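Local coordinates for protein putative mandelate racemase (Zymomonas mobilis, PDB 2OX4) that is a magnesium-binding member of the enolase superfamily, related to mandelate racemase, and probably acts as a lyase of the dehydratase type, at residues E9-H14 with K382-S387; L126-S131 with E160-V165. All blocks are in the same frame, centred on the assembly; numbering follows the deposited sequence.

How the interactions relate
Both contacts are largely buried, but they belong to different sheets and do not touch; their centres lie about 31 Å apart. Interaction 1 joins the first strand of the antiparallel sheet, 5-13, to the turn that leads into strand 387-393, so chain ends far apart in sequence meet there. Interaction 2, whose segments both lie in the chain between those of interaction 1, joins two consecutive parallel strands of the barrel that carries the magnesium site. Residues 9-14 and 382-387 meet mainly through aromatic and aliphatic side chains, away from the metal. In 126-131 with 160-165, by contrast, a parallel backbone pairing combines with an arginine-aspartate salt bridge, and Y129 comes close to the metal ligand E241.

Interaction 1. Residues E9-H14 with K382-S387; sequences EIFHVH and KLYQIS
The end of strand 5-13 meets the tight turn 382-386 just where strand 387-393 starts: V13 and S387 form an antiparallel non-hydrogen-bonded pair, and H14 N gives a nearly straight bond (172°) to I386 O at 2.8 Å. F11, its CG anti to the carbonyl carbon (chi1 -56°), drives its ring edge into the face of Y384, an edge-to-face stack with centroids 5.0 Å apart and planes at 89°. F11 CE2 stands over the centre of the Y384 ring, while L383 CD2 packs 3.9 Å from F11 CB. At the edge of the same ring, E9 OE2 lies in the ring plane, 3.1 Å from Y384 OH; the same oxygen is hydrogen-bonded to Y389 OH. An alanine in place of Y384 would probably cost F11 the aromatic face against its edge and E9 a close polar neighbour. The imidazole of H14 lies flat over the I386-S387 peptide, with S387 N over its centre, and its NE2 bonds D388. S387 OG closes the turn with a bond of 2.7 Å to L383 O, on a carbonyl lone pair. Strand 5-13 runs between strands 24-30 and 387-393, and helix 48-62 packs against I10 and H12.

Interaction 2. Residues L126-S131 with E160-V165; sequences LRVYAS and EGYDAV
The Y162 ring receives A130 CB over one face, a CH-pi contact 4.1 Å from its centroid, while V128 O and E160 OE1 lie in the ring plane at its edge. V128 CG1 touches Y162 CE1. The setting is a beta-alpha-beta unit of the enolase-type barrel, strand 126-131, helix 147-159 and strand 164-167, whose two strands pair in parallel. A Schellman motif at G161 ends the helix. Between the strands, A130 N donates to A164 O at 3.1 Å. Y129, its CG in the crowded position between backbone N and carbonyl carbon (chi1 72°), sends its hydroxyl to Q315 and K166, the nearest atoms of its side chain and that of the magnesium ligand E241 about 4 Å apart. The extended R127 brings its guanidinium edge-on to D163, the two planar groups 87° apart. D163 OD1 lies in the guanidinium plane and accepts the N-H of R127 NE at 2.8 Å, a salt bridge in which the donor comes from above the carboxylate plane. NH2 bonds D163 O, adds a weak bond to OD1 and has a salt bridge to D211. Nearby, one water lies 2.6 Å from V128 O and accepts a hydrogen bond from D163 N.

Interaction 1. Residues E9-H14 with K382-S387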
loop_
_atom_site.group_PDB
_atom_site.type_symbol
_atom_site.label_atom_id
_atom_site.label_comp_id
_atom_site.label_asym_id
_atom_site.label_seq_id
_atom_site.Cartn_x
_atom_site.Cartn_y
_atom_site.Cartn_z
ATOM N N GLU C 9 -14.409 6.103 -47.475
ATOM C CA GLU C 9 -13.922 4.991 -48.270
ATOM C C GLU C 9 -12.844 4.248 -47.522
ATOM O O GLU C 9 -11.943 4.864 -46.967
ATOM C CB GLU C 9 -13.355 5.494 -49.593
ATOM C CG GLU C 9 -14.375 6.218 -50.450
ATOM C CD GLU C 9 -13.701 6.961 -51.600
ATOM O OE1 GLU C 9 -13.256 8.108 -51.395
ATOM O OE2 GLU C 9 -13.596 6.384 -52.697
ATOM N N ILE C 10 -12.930 2.921 -47.505
ATOM C CA ILE C 10 -11.989 2.129 -46.709
ATOM C C ILE C 10 -11.256 1.156 -47.621
ATOM O O ILE C 10 -11.886 0.418 -48.371
ATOM C CB ILE C 10 -12.707 1.359 -45.560
ATOM C CG1 ILE C 10 -13.433 2.341 -44.640
ATOM C CG2 ILE C 10 -11.713 0.509 -44.758
ATOM C CD1 ILE C 10 -14.759 1.808 -44.155
ATOM N N PHE C 11 -9.927 1.167 -47.543
ATOM C CA PHE C 11 -9.083 0.359 -48.422
ATOM C C PHE C 11 -8.321 -0.648 -47.579
ATOM O O PHE C 11 -7.405 -0.276 -46.849
ATOM C CB PHE C 11 -8.061 1.255 -49.144
ATOM C CG PHE C 11 -8.677 2.380 -49.928
ATOM C CD1 PHE C 11 -8.980 3.598 -49.319
ATOM C CD2 PHE C 11 -8.928 2.234 -51.287
ATOM C CE1 PHE C 11 -9.548 4.638 -50.036
ATOM C CE2 PHE C 11 -9.497 3.268 -52.016
ATOM C CZ PHE C 11 -9.803 4.476 -51.399
ATOM N N HIS C 12 -8.700 -1.917 -47.670
ATOM C CA HIS C 12 -7.920 -2.966 -47.035
ATOM C C HIS C 12 -6.974 -3.527 -48.119
ATOM O O HIS C 12 -7.374 -4.343 -48.963
ATOM C CB HIS C 12 -8.835 -4.042 -46.424
ATOM C CG HIS C 12 -8.106 -5.079 -45.624
ATOM N ND1 HIS C 12 -8.701 -6.253 -45.207
ATOM C CD2 HIS C 12 -6.830 -5.121 -45.163
ATOM C CE1 HIS C 12 -7.826 -6.974 -44.528
ATOM N NE2 HIS C 12 -6.682 -6.312 -44.485
ATOM N N VAL C 13 -5.743 -3.023 -48.111
ATOM C CA VAL C 13 -4.800 -3.214 -49.226
ATOM C C VAL C 13 -4.466 -4.697 -49.343
ATOM O O VAL C 13 -4.273 -5.377 -48.326
ATOM C CB VAL C 13 -3.501 -2.384 -49.030
ATOM C CG1 VAL C 13 -2.499 -2.656 -50.175
ATOM C CG2 VAL C 13 -3.825 -0.899 -48.976
ATOM N N HIS C 14 -4.442 -5.206 -50.580
ATOM C CA HIS C 14 -4.107 -6.607 -50.831
ATOM C C HIS C 14 -2.696 -6.955 -50.363
ATOM O O HIS C 14 -1.835 -6.075 -50.263
ATOM C CB HIS C 14 -4.267 -6.929 -52.322
ATOM C CG HIS C 14 -5.681 -6.848 -52.811
ATOM N ND1 HIS C 14 -5.998 -6.670 -54.142
ATOM C CD2 HIS C 14 -6.861 -6.925 -52.149
ATOM C CE1 HIS C 14 -7.313 -6.638 -54.277
ATOM N NE2 HIS C 14 -7.860 -6.793 -53.084
ATOM N N LYS C 382 -3.963 3.999 -57.612
ATOM C CA LYS C 382 -3.813 2.546 -57.722
ATOM C C LYS C 382 -4.529 1.800 -56.592
ATOM O O LYS C 382 -4.959 0.655 -56.772
ATOM C CB LYS C 382 -2.331 2.161 -57.701
ATOM C CG LYS C 382 -1.980 0.994 -58.620
ATOM C CD LYS C 382 -0.753 0.225 -58.133
ATOM C CE LYS C 382 0.378 1.154 -57.719
ATOM N NZ LYS C 382 1.024 1.844 -58.877
ATOM N N LEU C 383 -4.656 2.449 -55.433
ATOM C CA LEU C 383 -5.279 1.820 -54.268
ATOM C C LEU C 383 -6.628 1.197 -54.552
ATOM O O LEU C 383 -6.940 0.140 -54.019
ATOM C CB LEU C 383 -5.398 2.800 -53.102
ATOM C CG LEU C 383 -4.418 2.406 -52.001
ATOM C CD1 LEU C 383 -3.049 2.989 -52.336
ATOM C CD2 LEU C 383 -4.925 2.898 -50.676
ATOM N N TYR C 384 -7.413 1.833 -55.423
ATOM C CA TYR C 384 -8.739 1.340 -55.787
ATOM C C TYR C 384 -8.683 -0.039 -56.446
ATOM O O TYR C 384 -9.616 -0.826 -56.335
ATOM C CB TYR C 384 -9.447 2.349 -56.705
ATOM C CG TYR C 384 -9.824 3.633 -55.999
ATOM C CD1 TYR C 384 -8.907 4.689 -55.868
ATOM C CD2 TYR C 384 -11.092 3.789 -55.436
ATOM C CE1 TYR C 384 -9.256 5.867 -55.201
ATOM C CE2 TYR C 384 -11.447 4.959 -54.772
ATOM C CZ TYR C 384 -10.529 5.990 -54.656
ATOM O OH TYR C 384 -10.892 7.139 -53.990
ATOM N N GLN C 385 -7.574 -0.331 -57.114
ATOM C CA GLN C 385 -7.425 -1.587 -57.843
ATOM C C GLN C 385 -6.693 -2.673 -57.046
ATOM O O GLN C 385 -6.728 -3.848 -57.406
ATOM C CB GLN C 385 -6.711 -1.335 -59.175
ATOM C CG GLN C 385 -7.637 -0.904 -60.312
ATOM C CD GLN C 385 -8.764 -1.895 -60.575
ATOM O OE1 GLN C 385 -9.917 -1.654 -60.214
ATOM N NE2 GLN C 385 -8.432 -3.019 -61.204
ATOM N N ILE C 386 -6.021 -2.284 -55.967
ATOM C CA ILE C 386 -5.196 -3.225 -55.200
ATOM C C ILE C 386 -5.666 -3.349 -53.734
ATOM O O ILE C 386 -4.881 -3.693 -52.843
ATOM C CB ILE C 386 -3.680 -2.897 -55.275
ATOM C CG1 ILE C 386 -3.383 -1.502 -54.694
ATOM C CG2 ILE C 386 -3.161 -3.013 -56.720
ATOM C CD1 ILE C 386 -1.943 -1.345 -54.273
ATOM N N SER C 387 -6.950 -3.081 -53.515
ATOM C CA SER C 387 -7.542 -3.134 -52.174
ATOM C C SER C 387 -8.911 -3.812 -52.218
ATOM O O SER C 387 -9.626 -3.746 -53.228
ATOM C CB SER C 387 -7.708 -1.717 -51.596
ATOM O OG SER C 387 -6.497 -0.979 -51.634
#

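Interaction 2. Residues L126-S131 with E160-V165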
loop_
_atom_site.group_PDB
_atom_site.type_symbol
_atom_site.label_atom_id
_atom_site.label_comp_id
_atom_site.label_asym_id
_atom_site.label_seq_id
_atom_site.Cartn_x
_atom_site.Cartn_y
_atom_site.Cartn_z
ATOM N N LEU C 126 13.895 15.852 -36.205
ATOM C CA LEU C 126 13.722 14.706 -35.309
ATOM C C LEU C 126 14.839 13.693 -35.532
ATOM O O LEU C 126 15.081 13.276 -36.664
ATOM C CB LEU C 126 12.374 14.022 -35.585
ATOM C CG LEU C 126 11.073 14.837 -35.596
ATOM C CD1 LEU C 126 9.938 13.950 -36.088
ATOM C CD2 LEU C 126 10.731 15.384 -34.234
ATOM N N ARG C 127 15.491 13.290 -34.447
ATOM C CA ARG C 127 16.390 12.139 -34.463
ATOM C C ARG C 127 15.645 10.870 -34.870
ATOM O O ARG C 127 14.505 10.657 -34.462
ATOM C CB ARG C 127 17.023 11.953 -33.091
ATOM C CG ARG C 127 18.089 10.887 -33.067
ATOM C CD ARG C 127 18.645 10.664 -31.669
ATOM N NE ARG C 127 19.751 9.715 -31.712
ATOM C CZ ARG C 127 20.191 9.010 -30.671
ATOM N NH1 ARG C 127 19.627 9.138 -29.471
ATOM N NH2 ARG C 127 21.202 8.166 -30.833
ATOM N N VAL C 128 16.291 10.036 -35.682
ATOM C CA VAL C 128 15.665 8.825 -36.214
ATOM C C VAL C 128 16.542 7.605 -35.937
ATOM O O VAL C 128 17.771 7.697 -35.967
ATOM C CB VAL C 128 15.419 8.930 -37.753
ATOM C CG1 VAL C 128 14.658 7.730 -38.248
ATOM C CG2 VAL C 128 14.651 10.212 -38.108
ATOM N N TYR C 129 15.912 6.463 -35.657
ATOM C CA TYR C 129 16.623 5.189 -35.669
ATOM C C TYR C 129 16.189 4.266 -36.798
ATOM O O TYR C 129 15.034 4.293 -37.237
ATOM C CB TYR C 129 16.581 4.484 -34.292
ATOM C CG TYR C 129 15.264 3.860 -33.829
ATOM C CD1 TYR C 129 14.858 2.592 -34.266
ATOM C CD2 TYR C 129 14.466 4.509 -32.887
ATOM C CE1 TYR C 129 13.663 2.018 -33.821
ATOM C CE2 TYR C 129 13.287 3.934 -32.427
ATOM C CZ TYR C 129 12.902 2.688 -32.875
ATOM O OH TYR C 129 11.736 2.138 -32.399
ATOM N N ALA C 130 17.137 3.470 -37.283
ATOM C CA ALA C 130 16.872 2.464 -38.290
ATOM C C ALA C 130 16.323 1.198 -37.636
ATOM O O ALA C 130 17.028 0.553 -36.857
ATOM C CB ALA C 130 18.177 2.145 -39.039
ATOM N N SER C 131 15.090 0.836 -37.991
ATOM C CA SER C 131 14.319 -0.136 -37.231
ATOM C C SER C 131 14.208 -1.510 -37.880
ATOM O O SER C 131 13.847 -1.620 -39.060
ATOM C CB SER C 131 12.915 0.387 -36.961
ATOM O OG SER C 131 12.239 -0.477 -36.059
ATOM N N GLU C 160 24.378 5.327 -43.947
ATOM C CA GLU C 160 23.332 6.285 -44.314
ATOM C C GLU C 160 23.146 7.476 -43.357
ATOM O O GLU C 160 22.353 8.369 -43.634
ATOM C CB GLU C 160 21.997 5.567 -44.565
ATOM C CG GLU C 160 22.032 4.590 -45.732
ATOM C CD GLU C 160 20.688 3.903 -46.007
ATOM O OE1 GLU C 160 19.713 4.114 -45.251
ATOM O OE2 GLU C 160 20.610 3.143 -46.993
ATOM N N GLY C 161 23.874 7.493 -42.247
ATOM C CA GLY C 161 23.831 8.625 -41.318
ATOM C C GLY C 161 23.005 8.428 -40.047
ATOM O O GLY C 161 22.877 9.356 -39.244
ATOM N N TYR C 162 22.431 7.235 -39.860
ATOM C CA TYR C 162 21.722 6.932 -38.599
ATOM C C TYR C 162 22.717 6.774 -37.445
ATOM O O TYR C 162 23.777 6.168 -37.606
ATOM C CB TYR C 162 20.864 5.668 -38.727
ATOM C CG TYR C 162 19.747 5.769 -39.743
ATOM C CD1 TYR C 162 18.497 6.288 -39.390
ATOM C CD2 TYR C 162 19.940 5.353 -41.063
ATOM C CE1 TYR C 162 17.478 6.395 -40.322
ATOM C CE2 TYR C 162 18.924 5.447 -42.001
ATOM C CZ TYR C 162 17.699 5.967 -41.625
ATOM O OH TYR C 162 16.700 6.066 -42.550
ATOM N N ASP C 163 22.384 7.339 -36.289
ATOM C CA ASP C 163 23.202 7.159 -35.092
ATOM C C ASP C 163 22.473 6.328 -34.025
ATOM O O ASP C 163 22.809 6.385 -32.837
ATOM C CB ASP C 163 23.689 8.503 -34.528
ATOM C CG ASP C 163 22.561 9.383 -33.963
ATOM O OD1 ASP C 163 21.388 8.966 -33.897
ATOM O OD2 ASP C 163 22.867 10.525 -33.571
ATOM N N ALA C 164 21.481 5.571 -34.476
ATOM C CA ALA C 164 20.771 4.613 -33.636
ATOM C C ALA C 164 20.134 3.545 -34.508
ATOM O O ALA C 164 19.684 3.817 -35.640
ATOM C CB ALA C 164 19.702 5.330 -32.799
ATOM N N VAL C 165 20.084 2.327 -33.973
ATOM C CA VAL C 165 19.450 1.202 -34.640
ATOM C C VAL C 165 18.614 0.399 -33.643
ATOM O O VAL C 165 18.884 0.425 -32.437
ATOM C CB VAL C 165 20.510 0.243 -35.270
ATOM C CG1 VAL C 165 21.323 0.965 -36.360
ATOM C CG2 VAL C 165 21.434 -0.325 -34.193
HETATM O O HOH W 1 19.908 9.156 -36.487
#